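Local coordinates for protein mandelate racemase (Bordetella bronchiseptica, PDB 3OP2) that probably acts on a carboxylate substrate with the help of a bound magnesium ion, as a putative mandelate racemase of the enolase superfamily, at residues Q128-K133 / L316-A321; S144-D149 / A170-G175; D201-L206 / F226-S231. All blocks are in the same frame, centred on the assembly; numbering follows the deposited sequence.

Contact 1 (Q128-K133 / L316-A321); sequences QLLGGK and LHLVAA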
loop_
_atom_site.group_PDB
_atom_site.type_symbol
_atom_site.label_atom_id
_atom_site.label_comp_id
_atom_site.label_asym_id
_atom_site.label_seq_id
_atom_site.Cartn_x
_atom_site.Cartn_y
_atom_site.Cartn_z
ATOM N N GLN A 128 -28.914 10.324 -3.737
ATOM C CA GLN A 128 -29.792 11.254 -3.030
ATOM C C GLN A 128 -29.176 11.737 -1.703
ATOM O O GLN A 128 -29.332 12.902 -1.330
ATOM C CB GLN A 128 -31.200 10.675 -2.821
ATOM C CG GLN A 128 -32.049 10.511 -4.106
ATOM C CD GLN A 128 -32.483 11.824 -4.778
ATOM O OE1 GLN A 128 -31.865 12.873 -4.608
ATOM N NE2 GLN A 128 -33.550 11.749 -5.568
ATOM N N LEU A 129 -28.480 10.840 -1.008
ATOM C CA LEU A 129 -27.772 11.177 0.228
ATOM C C LEU A 129 -26.676 12.214 -0.015
ATOM O O LEU A 129 -26.451 13.095 0.816
ATOM C CB LEU A 129 -27.181 9.911 0.864
ATOM C CG LEU A 129 -28.068 8.996 1.729
ATOM C CD1 LEU A 129 -29.237 8.407 0.954
ATOM C CD2 LEU A 129 -27.252 7.880 2.314
ATOM N N LEU A 130 -26.040 12.111 -1.178
ATOM C CA LEU A 130 -24.889 12.926 -1.561
ATOM C C LEU A 130 -25.241 14.300 -2.099
ATOM O O LEU A 130 -24.442 14.904 -2.799
ATOM C CB LEU A 130 -24.061 12.168 -2.618
ATOM C CG LEU A 130 -23.598 10.781 -2.179
ATOM C CD1 LEU A 130 -22.671 10.154 -3.232
ATOM C CD2 LEU A 130 -22.924 10.821 -0.788
ATOM N N GLY A 131 -26.438 14.781 -1.784
ATOM C CA GLY A 131 -26.917 16.049 -2.304
ATOM C C GLY A 131 -27.740 15.948 -3.573
ATOM O O GLY A 131 -28.081 16.964 -4.171
ATOM N N GLY A 132 -28.054 14.725 -4.002
ATOM C CA GLY A 132 -28.850 14.542 -5.211
ATOM C C GLY A 132 -27.993 14.746 -6.446
ATOM O O GLY A 132 -26.798 15.016 -6.336
ATOM N N LYS A 133 -28.614 14.623 -7.613
ATOM C CA LYS A 133 -27.924 14.724 -8.893
ATOM C C LYS A 133 -27.370 16.110 -9.175
ATOM O O LYS A 133 -28.008 17.114 -8.854
ATOM C CB LYS A 133 -28.855 14.301 -10.044
ATOM C CG LYS A 133 -29.069 12.785 -10.132
ATOM C CD LYS A 133 -30.134 12.397 -11.158
ATOM C CE LYS A 133 -30.288 10.880 -11.223
ATOM N NZ LYS A 133 -31.224 10.447 -12.292
ATOM N N LEU A 316 -20.658 5.440 -10.094
ATOM C CA LEU A 316 -21.681 6.189 -10.802
ATOM C C LEU A 316 -22.601 7.042 -9.910
ATOM O O LEU A 316 -22.984 8.139 -10.316
ATOM C CB LEU A 316 -22.528 5.241 -11.665
ATOM C CG LEU A 316 -23.591 5.878 -12.557
ATOM C CD1 LEU A 316 -23.005 7.001 -13.414
ATOM C CD2 LEU A 316 -24.275 4.810 -13.425
ATOM N N HIS A 317 -22.971 6.543 -8.730
ATOM C CA HIS A 317 -23.752 7.352 -7.776
ATOM C C HIS A 317 -23.010 8.641 -7.408
ATOM O O HIS A 317 -23.607 9.716 -7.342
ATOM C CB HIS A 317 -24.087 6.567 -6.503
ATOM C CG HIS A 317 -25.261 5.645 -6.654
ATOM N ND1 HIS A 317 -26.564 6.066 -6.493
ATOM C CD2 HIS A 317 -25.328 4.327 -6.959
ATOM C CE1 HIS A 317 -27.385 5.050 -6.701
ATOM N NE2 HIS A 317 -26.663 3.982 -6.986
ATOM N N LEU A 318 -21.703 8.511 -7.183
ATOM C CA LEU A 318 -20.854 9.636 -6.824
ATOM C C LEU A 318 -20.633 10.575 -8.017
ATOM O O LEU A 318 -20.732 11.786 -7.872
ATOM C CB LEU A 318 -19.514 9.133 -6.289
ATOM C CG LEU A 318 -19.007 9.794 -5.004
ATOM C CD1 LEU A 318 -17.654 9.249 -4.629
ATOM C CD2 LEU A 318 -18.924 11.313 -5.137
ATOM N N VAL A 319 -20.353 10.013 -9.191
ATOM C CA VAL A 319 -20.194 10.811 -10.403
ATOM C C VAL A 319 -21.441 11.653 -10.679
ATOM O O VAL A 319 -21.339 12.816 -11.047
ATOM C CB VAL A 319 -19.847 9.925 -11.641
ATOM C CG1 VAL A 319 -19.891 10.746 -12.931
ATOM C CG2 VAL A 319 -18.468 9.323 -11.483
ATOM N N ALA A 320 -22.616 11.060 -10.470
ATOM C CA ALA A 320 -23.872 11.694 -10.843
ATOM C C ALA A 320 -24.133 12.896 -9.967
ATOM O O ALA A 320 -24.652 13.903 -10.434
ATOM C CB ALA A 320 -25.023 10.702 -10.738
ATOM N N ALA A 321 -23.744 12.788 -8.702
ATOM C CA ALA A 321 -23.910 13.880 -7.748
ATOM C C ALA A 321 -22.788 14.935 -7.806
ATOM O O ALA A 321 -22.896 15.967 -7.156
ATOM C CB ALA A 321 -24.067 13.324 -6.314
#
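His317, whose backbone O lies 4.2 Å from Leu130 CD1, carries the one aromatic ring of this contact, an imidazole nearly parallel to the ring of Tyr127, with planes about 20° apart, and with nitrogens bound by residues beyond the contact. Both are used: ND1 is hydrogen-bonded to the backbone N of Tyr127 and NE2 to the backbone O of Leu361, which fixes the rotation of the ring. Beside this polar site the packing is apolar. Leu130 reaches over from the turn after helix 126-129, its CG anti to the carbonyl carbon (chi1 -56°). CD1 does the touching, 4.1 Å from Leu318 CG, and the two side chains cross at about a right angle. Leu288 of helix 283-296 packs against both leucines, and Trp115 of helix 102-121 against Leu130. Ala321, near the end of helix 309-321 and about one turn on from Leu318, puts its CB 3.9 Å from Leu130 CB. The same methyl lies 3.2 Å from Gly132 O, an oxygen that also faces Ala321 CA at 3.4 Å, with a bent angle of 125° at the hydrogen. Lys133 adds a further backbone contact, CA to Ala320 O at 3.7 Å. No hydrogen bond joins the two segments themselves, which meet by methyl packing and a C-H...O contact; the polar links come from Phe134 and His135, immediately after Lys133, through backbone hydrogen bonds with Ala320. Since ND1 meets an N-H and NE2 a carbonyl, the bonding is consistent with a neutral imidazole protonated on NE2.

Contact 2 (S144-D149 / A170-G175); sequences SSIYWD and AKLKVG. With AKG (2-oxoglutaric acid), chain D.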
loop_
_atom_site.group_PDB
_atom_site.type_symbol
_atom_site.label_atom_id
_atom_site.label_comp_id
_atom_site.label_asym_id
_atom_site.label_seq_id
_atom_site.Cartn_x
_atom_site.Cartn_y
_atom_site.Cartn_z
ATOM N N SER A 144 -14.762 1.276 -22.966
ATOM C CA SER A 144 -13.421 0.840 -22.555
ATOM C C SER A 144 -13.234 -0.681 -22.684
ATOM O O SER A 144 -13.941 -1.449 -22.029
ATOM C CB SER A 144 -13.135 1.272 -21.118
ATOM O OG SER A 144 -11.862 0.815 -20.698
ATOM N N SER A 145 -12.281 -1.125 -23.502
ATOM C CA SER A 145 -11.392 -0.273 -24.295
ATOM C C SER A 145 -10.975 -1.010 -25.562
ATOM O O SER A 145 -11.095 -2.233 -25.649
ATOM C CB SER A 145 -10.142 0.125 -23.490
ATOM O OG SER A 145 -9.529 -1.002 -22.887
ATOM N N ILE A 146 -10.501 -0.259 -26.547
ATOM C CA ILE A 146 -9.996 -0.836 -27.778
ATOM C C ILE A 146 -8.556 -1.296 -27.540
ATOM O O ILE A 146 -7.723 -0.532 -27.038
ATOM C CB ILE A 146 -10.061 0.172 -28.953
ATOM C CG1 ILE A 146 -11.498 0.689 -29.151
ATOM C CG2 ILE A 146 -9.538 -0.463 -30.233
ATOM C CD1 ILE A 146 -11.654 1.760 -30.230
ATOM N N TYR A 147 -8.283 -2.552 -27.889
ATOM C CA TYR A 147 -6.951 -3.144 -27.760
ATOM C C TYR A 147 -5.952 -2.515 -28.736
ATOM O O TYR A 147 -6.330 -2.061 -29.817
ATOM C CB TYR A 147 -7.037 -4.654 -27.983
ATOM C CG TYR A 147 -5.883 -5.435 -27.404
ATOM C CD1 TYR A 147 -5.701 -5.528 -26.024
ATOM C CD2 TYR A 147 -4.984 -6.099 -28.234
ATOM C CE1 TYR A 147 -4.648 -6.263 -25.483
ATOM C CE2 TYR A 147 -3.927 -6.833 -27.704
ATOM C CZ TYR A 147 -3.763 -6.909 -26.333
ATOM O OH TYR A 147 -2.717 -7.638 -25.812
ATOM N N TRP A 148 -4.676 -2.503 -28.351
ATOM C CA TRP A 148 -3.652 -1.748 -29.086
ATOM C C TRP A 148 -3.169 -2.400 -30.374
ATOM O O TRP A 148 -3.014 -1.718 -31.394
ATOM C CB TRP A 148 -2.446 -1.460 -28.189
ATOM C CG TRP A 148 -1.610 -2.664 -27.868
ATOM C CD1 TRP A 148 -0.641 -3.230 -28.653
ATOM C CD2 TRP A 148 -1.657 -3.441 -26.669
ATOM N NE1 TRP A 148 -0.094 -4.319 -28.021
ATOM C CE2 TRP A 148 -0.697 -4.471 -26.800
ATOM C CE3 TRP A 148 -2.420 -3.371 -25.495
ATOM C CZ2 TRP A 148 -0.475 -5.424 -25.793
ATOM C CZ3 TRP A 148 -2.200 -4.320 -24.496
ATOM C CH2 TRP A 148 -1.233 -5.329 -24.653
ATOM N N ASP A 149 -2.933 -3.714 -30.315
ATOM C CA ASP A 149 -2.197 -4.437 -31.363
ATOM C C ASP A 149 -2.924 -4.481 -32.709
ATOM O O ASP A 149 -2.419 -5.055 -33.683
ATOM C CB ASP A 149 -1.802 -5.849 -30.887
ATOM C CG ASP A 149 -2.956 -6.845 -30.929
ATOM O OD1 ASP A 149 -2.893 -7.848 -30.179
ATOM O OD2 ASP A 149 -3.917 -6.641 -31.710
ATOM N N ALA A 170 -14.606 6.908 -26.730
ATOM C CA ALA A 170 -14.000 5.594 -26.513
ATOM C C ALA A 170 -12.508 5.690 -26.158
ATOM O O ALA A 170 -11.841 6.663 -26.517
ATOM C CB ALA A 170 -14.195 4.712 -27.734
ATOM N N LYS A 171 -12.000 4.674 -25.455
ATOM C CA LYS A 171 -10.589 4.632 -25.059
ATOM C C LYS A 171 -9.788 3.565 -25.815
ATOM O O LYS A 171 -10.229 2.409 -25.947
ATOM C CB LYS A 171 -10.468 4.426 -23.546
ATOM C CG LYS A 171 -9.072 4.616 -22.962
ATOM C CD LYS A 171 -9.168 4.830 -21.458
ATOM C CE LYS A 171 -9.321 3.511 -20.721
ATOM N NZ LYS A 171 -9.562 3.689 -19.260
ATOM N N LEU A 172 -8.611 3.966 -26.293
ATOM C CA LEU A 172 -7.683 3.081 -26.988
ATOM C C LEU A 172 -6.412 2.812 -26.165
ATOM O O LEU A 172 -5.796 3.733 -25.621
ATOM C CB LEU A 172 -7.315 3.685 -28.346
ATOM C CG LEU A 172 -6.153 3.089 -29.159
ATOM C CD1 LEU A 172 -6.598 1.864 -29.958
ATOM C CD2 LEU A 172 -5.595 4.121 -30.104
ATOM N N LYS A 173 -6.028 1.542 -26.083
ATOM C CA LYS A 173 -4.747 1.160 -25.509
ATOM C C LYS A 173 -3.618 1.529 -26.468
ATOM O O LYS A 173 -3.736 1.353 -27.680
ATOM C CB LYS A 173 -4.713 -0.332 -25.168
ATOM C CG LYS A 173 -5.421 -0.656 -23.859
ATOM C CD LYS A 173 -5.418 -2.155 -23.567
ATOM C CE LYS A 173 -5.806 -2.440 -22.127
ATOM N NZ LYS A 173 -7.150 -1.888 -21.782
ATOM N N VAL A 174 -2.543 2.078 -25.902
ATOM C CA VAL A 174 -1.390 2.549 -26.664
ATOM C C VAL A 174 -0.122 2.249 -25.873
ATOM O O VAL A 174 -0.188 1.767 -24.743
ATOM C CB VAL A 174 -1.449 4.085 -26.952
ATOM C CG1 VAL A 174 -2.706 4.477 -27.751
ATOM C CG2 VAL A 174 -1.339 4.902 -25.653
ATOM N N GLY A 175 1.027 2.534 -26.473
ATOM C CA GLY A 175 2.299 2.484 -25.763
ATOM C C GLY A 175 3.167 1.301 -26.141
ATOM O O GLY A 175 4.388 1.352 -26.009
HETATM C C1 AKG D . -8.607 0.546 -17.466
HETATM O O1 AKG D . -9.739 0.050 -17.302
HETATM O O2 AKG D . -8.417 1.787 -17.455
HETATM C C2 AKG D . -7.447 -0.328 -17.649
HETATM O O5 AKG D . -6.347 0.194 -17.768
HETATM C C3 AKG D . -7.558 -1.839 -17.648
HETATM C C4 AKG D . -8.395 -2.345 -18.821
HETATM C C5 AKG D . -8.073 -3.790 -19.182
HETATM O O3 AKG D . -7.906 -4.653 -18.283
HETATM O O4 AKG D . -8.000 -4.094 -20.395
#
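Lys173 and Trp148 meet at the ends of strands 139-146 and 169-173, neighbours joined in parallel by a right-handed beta-alpha-beta crossover through helix 152-164 in the barrel of the enolase superfamily. The aliphatic chain of Lys173 runs past the edge of the indole, near its plane, with CD 3.8 Å from Trp148 CE3. On one face of that indole lies the ring of Tyr147, displaced toward the rim, with CZ 3.4 Å above the plane. Arg176 makes a cation-pi contact with the same indole. A bend at the last torsion of Lys173 (chi4 58°) turns NZ away from the rings to Ser145 OG, 2.8 Å away, and to the ligand. Ser145 meets it because chi1 of 50° sets OG between its backbone N and carbonyl carbon. Behind the lysines, on the side facing the helices, Ile146 CG2 packs obliquely on Leu172 CD1 at 3.8 Å, with Met188 against both. The backbones are pinned by two nearly straight bonds: Ile146 N to Lys171 O at 2.7 Å and Lys173 N to Ile146 O at 2.8 Å (178° at the hydrogen). Lys171, on the same face as Ser144, bends at its third torsion and brings NZ to O2 of the 2-oxoglutarate at 2.9 Å; Glu329 binds both Lys171 NZ and Ser144 OG. Lys173 NZ donates a hydrogen bond to O4 of the ligand, at 2.7 Å. These residues match the Lys-X-Lys pattern of the family, and here the two ammonium groups grip opposite carboxylates of the ligand, which implies a pocket shaped for an anion.

Contact 3 (D201-L206 / F226-S231); sequences DANQSL and FEEPLS. With MG (magnesium ion), chain C; AKG (2-oxoglutaric acid), chain D.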
loop_
_atom_site.group_PDB
_atom_site.type_symbol
_atom_site.label_atom_id
_atom_site.label_comp_id
_atom_site.label_asym_id
_atom_site.label_seq_id
_atom_site.Cartn_x
_atom_site.Cartn_y
_atom_site.Cartn_z
ATOM N N ASP A 201 -4.835 5.100 -23.318
ATOM C CA ASP A 201 -4.356 4.519 -22.040
ATOM C C ASP A 201 -3.044 3.770 -22.296
ATOM O O ASP A 201 -3.016 2.809 -23.083
ATOM C CB ASP A 201 -5.415 3.567 -21.443
ATOM C CG ASP A 201 -5.113 3.133 -20.002
ATOM O OD1 ASP A 201 -3.937 3.095 -19.561
ATOM O OD2 ASP A 201 -6.086 2.797 -19.282
ATOM N N ALA A 202 -1.965 4.204 -21.646
ATOM C CA ALA A 202 -0.648 3.598 -21.900
ATOM C C ALA A 202 -0.271 2.525 -20.881
ATOM O O ALA A 202 0.718 1.828 -21.047
ATOM C CB ALA A 202 0.439 4.668 -21.980
ATOM N N ASN A 203 -1.073 2.410 -19.830
ATOM C CA ASN A 203 -0.880 1.413 -18.785
ATOM C C ASN A 203 0.532 1.430 -18.203
ATOM O O ASN A 203 1.106 0.374 -17.935
ATOM C CB ASN A 203 -1.287 0.006 -19.291
ATOM C CG ASN A 203 -2.774 -0.100 -19.578
ATOM O OD1 ASN A 203 -3.205 -0.062 -20.734
ATOM N ND2 ASN A 203 -3.572 -0.196 -18.521
ATOM N N GLN A 204 1.076 2.640 -18.005
ATOM C CA GLN A 204 2.398 2.849 -17.402
ATOM C C GLN A 204 3.554 2.282 -18.241
ATOM O O GLN A 204 4.639 2.049 -17.708
ATOM C CB GLN A 204 2.474 2.222 -15.997
ATOM C CG GLN A 204 1.323 2.518 -15.047
ATOM C CD GLN A 204 1.582 1.958 -13.656
ATOM O OE1 GLN A 204 2.443 2.451 -12.920
ATOM N NE2 GLN A 204 0.837 0.919 -13.288
ATOM N N SER A 205 3.338 2.058 -19.533
ATOM C CA SER A 205 4.329 1.330 -20.363
ATOM C C SER A 205 5.411 2.209 -20.994
ATOM O O SER A 205 6.266 1.710 -21.760
ATOM C CB SER A 205 3.627 0.558 -21.475
ATOM O OG SER A 205 3.063 1.478 -22.389
ATOM N N LEU A 206 5.378 3.511 -20.698
ATOM C CA LEU A 206 6.331 4.434 -21.314
ATOM C C LEU A 206 7.240 5.111 -20.296
ATOM O O LEU A 206 6.831 5.388 -19.156
ATOM C CB LEU A 206 5.606 5.482 -22.181
ATOM C CG LEU A 206 4.717 4.976 -23.327
ATOM C CD1 LEU A 206 3.750 6.052 -23.824
ATOM C CD2 LEU A 206 5.559 4.419 -24.485
ATOM N N PHE A 226 -4.584 11.303 -21.790
ATOM C CA PHE A 226 -3.454 10.431 -21.894
ATOM C C PHE A 226 -3.394 9.777 -20.505
ATOM O O PHE A 226 -2.938 10.390 -19.527
ATOM C CB PHE A 226 -2.205 11.309 -22.161
ATOM C CG PHE A 226 -0.921 10.541 -22.495
ATOM C CD1 PHE A 226 -0.919 9.167 -22.725
ATOM C CD2 PHE A 226 0.285 11.236 -22.620
ATOM C CE1 PHE A 226 0.293 8.482 -23.060
ATOM C CE2 PHE A 226 1.492 10.585 -22.957
ATOM C CZ PHE A 226 1.500 9.203 -23.180
ATOM N N GLU A 227 -3.856 8.533 -20.429
ATOM C CA GLU A 227 -4.028 7.817 -19.160
ATOM C C GLU A 227 -2.818 6.935 -18.836
ATOM O O GLU A 227 -2.251 6.280 -19.727
ATOM C CB GLU A 227 -5.331 6.980 -19.205
ATOM C CG GLU A 227 -5.617 6.135 -17.932
ATOM C CD GLU A 227 -7.013 5.493 -17.927
ATOM O OE1 GLU A 227 -7.917 5.954 -18.645
ATOM O OE2 GLU A 227 -7.207 4.521 -17.170
ATOM N N GLU A 228 -2.428 6.929 -17.560
ATOM C CA GLU A 228 -1.207 6.253 -17.098
ATOM C C GLU A 228 -0.070 6.295 -18.147
ATOM O O GLU A 228 0.376 5.251 -18.643
ATOM C CB GLU A 228 -1.513 4.814 -16.665
ATOM C CG GLU A 228 -2.430 4.705 -15.434
ATOM C CD GLU A 228 -2.364 3.322 -14.779
ATOM O OE1 GLU A 228 -2.538 2.303 -15.486
ATOM O OE2 GLU A 228 -2.142 3.257 -13.552
ATOM N N PRO A 229 0.383 7.514 -18.505
ATOM C CA PRO A 229 1.423 7.611 -19.524
ATOM C C PRO A 229 2.737 7.049 -19.003
ATOM O O PRO A 229 3.553 6.572 -19.785
ATOM C CB PRO A 229 1.529 9.119 -19.767
ATOM C CG PRO A 229 1.093 9.744 -18.495
ATOM C CD PRO A 229 0.028 8.837 -17.944
ATOM N N LEU A 230 2.906 7.068 -17.681
ATOM C CA LEU A 230 4.151 6.682 -17.037
ATOM C C LEU A 230 3.869 5.862 -15.781
ATOM O O LEU A 230 2.721 5.812 -15.305
ATOM C CB LEU A 230 4.903 7.933 -16.601
ATOM C CG LEU A 230 5.246 9.049 -17.587
ATOM C CD1 LEU A 230 5.739 10.219 -16.784
ATOM C CD2 LEU A 230 6.315 8.592 -18.552
ATOM N N SER A 231 4.924 5.259 -15.233
ATOM C CA SER A 231 4.851 4.622 -13.931
ATOM C C SER A 231 4.232 5.602 -12.938
ATOM O O SER A 231 4.640 6.775 -12.869
ATOM C CB SER A 231 6.258 4.234 -13.452
ATOM O OG SER A 231 6.287 4.008 -12.052
HETATM MG MG MG C . -6.459 2.581 -17.191
HETATM C C1 AKG D . -8.607 0.546 -17.466
HETATM O O1 AKG D . -9.739 0.050 -17.302
HETATM O O2 AKG D . -8.417 1.787 -17.455
HETATM C C2 AKG D . -7.447 -0.328 -17.649
HETATM O O5 AKG D . -6.347 0.194 -17.768
HETATM C C3 AKG D . -7.558 -1.839 -17.648
HETATM C C4 AKG D . -8.395 -2.345 -18.821
HETATM C C5 AKG D . -8.073 -3.790 -19.182
HETATM O O3 AKG D . -7.906 -4.653 -18.283
HETATM O O4 AKG D . -8.000 -4.094 -20.395
HETATM O O HOH W 1 -4.332 2.667 -17.046
HETATM O O HOH W 2 -1.919 -0.368 -15.660
HETATM O O HOH W 3 7.492 5.404 -16.733
#
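Asp201 and Glu227 are neighbours across two parallel strands, 197-201 and 225-227, whose ends carry metal-binding carboxylates in the manner of the enolase-superfamily barrel. Asp201 OD2 and Glu227 OE2 each bind the magnesium ion at 2.1 Å; these oxygens approach each other without a hydrogen bond because both bind the same cation, which offsets their charges. The two carboxylate planes are 33° apart, and Glu254 supplies a further protein oxygen. O2 and O5 of the 2-oxoglutarate and a water complete the site. The other oxygen of Asp201, OD1, accepts from that water and, at 3.0 Å, from Asn203 N, closing an Asx turn that probably limits rotation of the carboxylate. The remaining Glu227 oxygen, OE1, is satisfied by Lys171 and Gln275. Backbone donors are equally well supplied: Ala202 N meets Glu227 O at 2.8 Å and 178°, and Gln204 N reaches Glu228 O with a more bent 153°. Ala202 O takes two donors, Ser205 N and Ser205 OG, across a type I' turn. Asn203 ND2 donates to ligand O5 at 2.9 Å, while its OD1 accepts from Arg176. A second water donates to Glu228 OE1 at 2.7 Å and accepts weakly from Asn203 ND2. Gln204 OE1 is bound by Ile232 N, and its CG packs 3.8 Å from Glu228 CD. Away from the metal, Pro229 CB sits over the centre of the Phe226 ring, and Leu206 CD1 touches the ring edge, 3.9 Å from Phe226 CZ. Farther along, a water bridges Leu206 O and Ser231 N, accepting from that nitrogen at 3.0 Å.

How the contacts relate
Contacts 2 and 3 are adjoining parts of one barrel sheet, with centres 12 Å apart, and together they line the site that holds 2-oxoglutarate and magnesium. Strand 169-173 bridges them: Leu172 O receives a probable hydrogen bond from Asp201 N at 2.8 Å, and Lys171 NZ forms a salt bridge with Glu227 OE1 at 2.9 Å, so the lysines of contact 2 are tied to the metal carboxylates of contact 3, and both contacts touch the ligand. Contact 1 lies on the opposite side of the chain's centre, 29 to 30 Å from both by centres and about 13 Å by nearest atoms. Along the chain, its two segments enclose contacts 2 and 3, which follow in series.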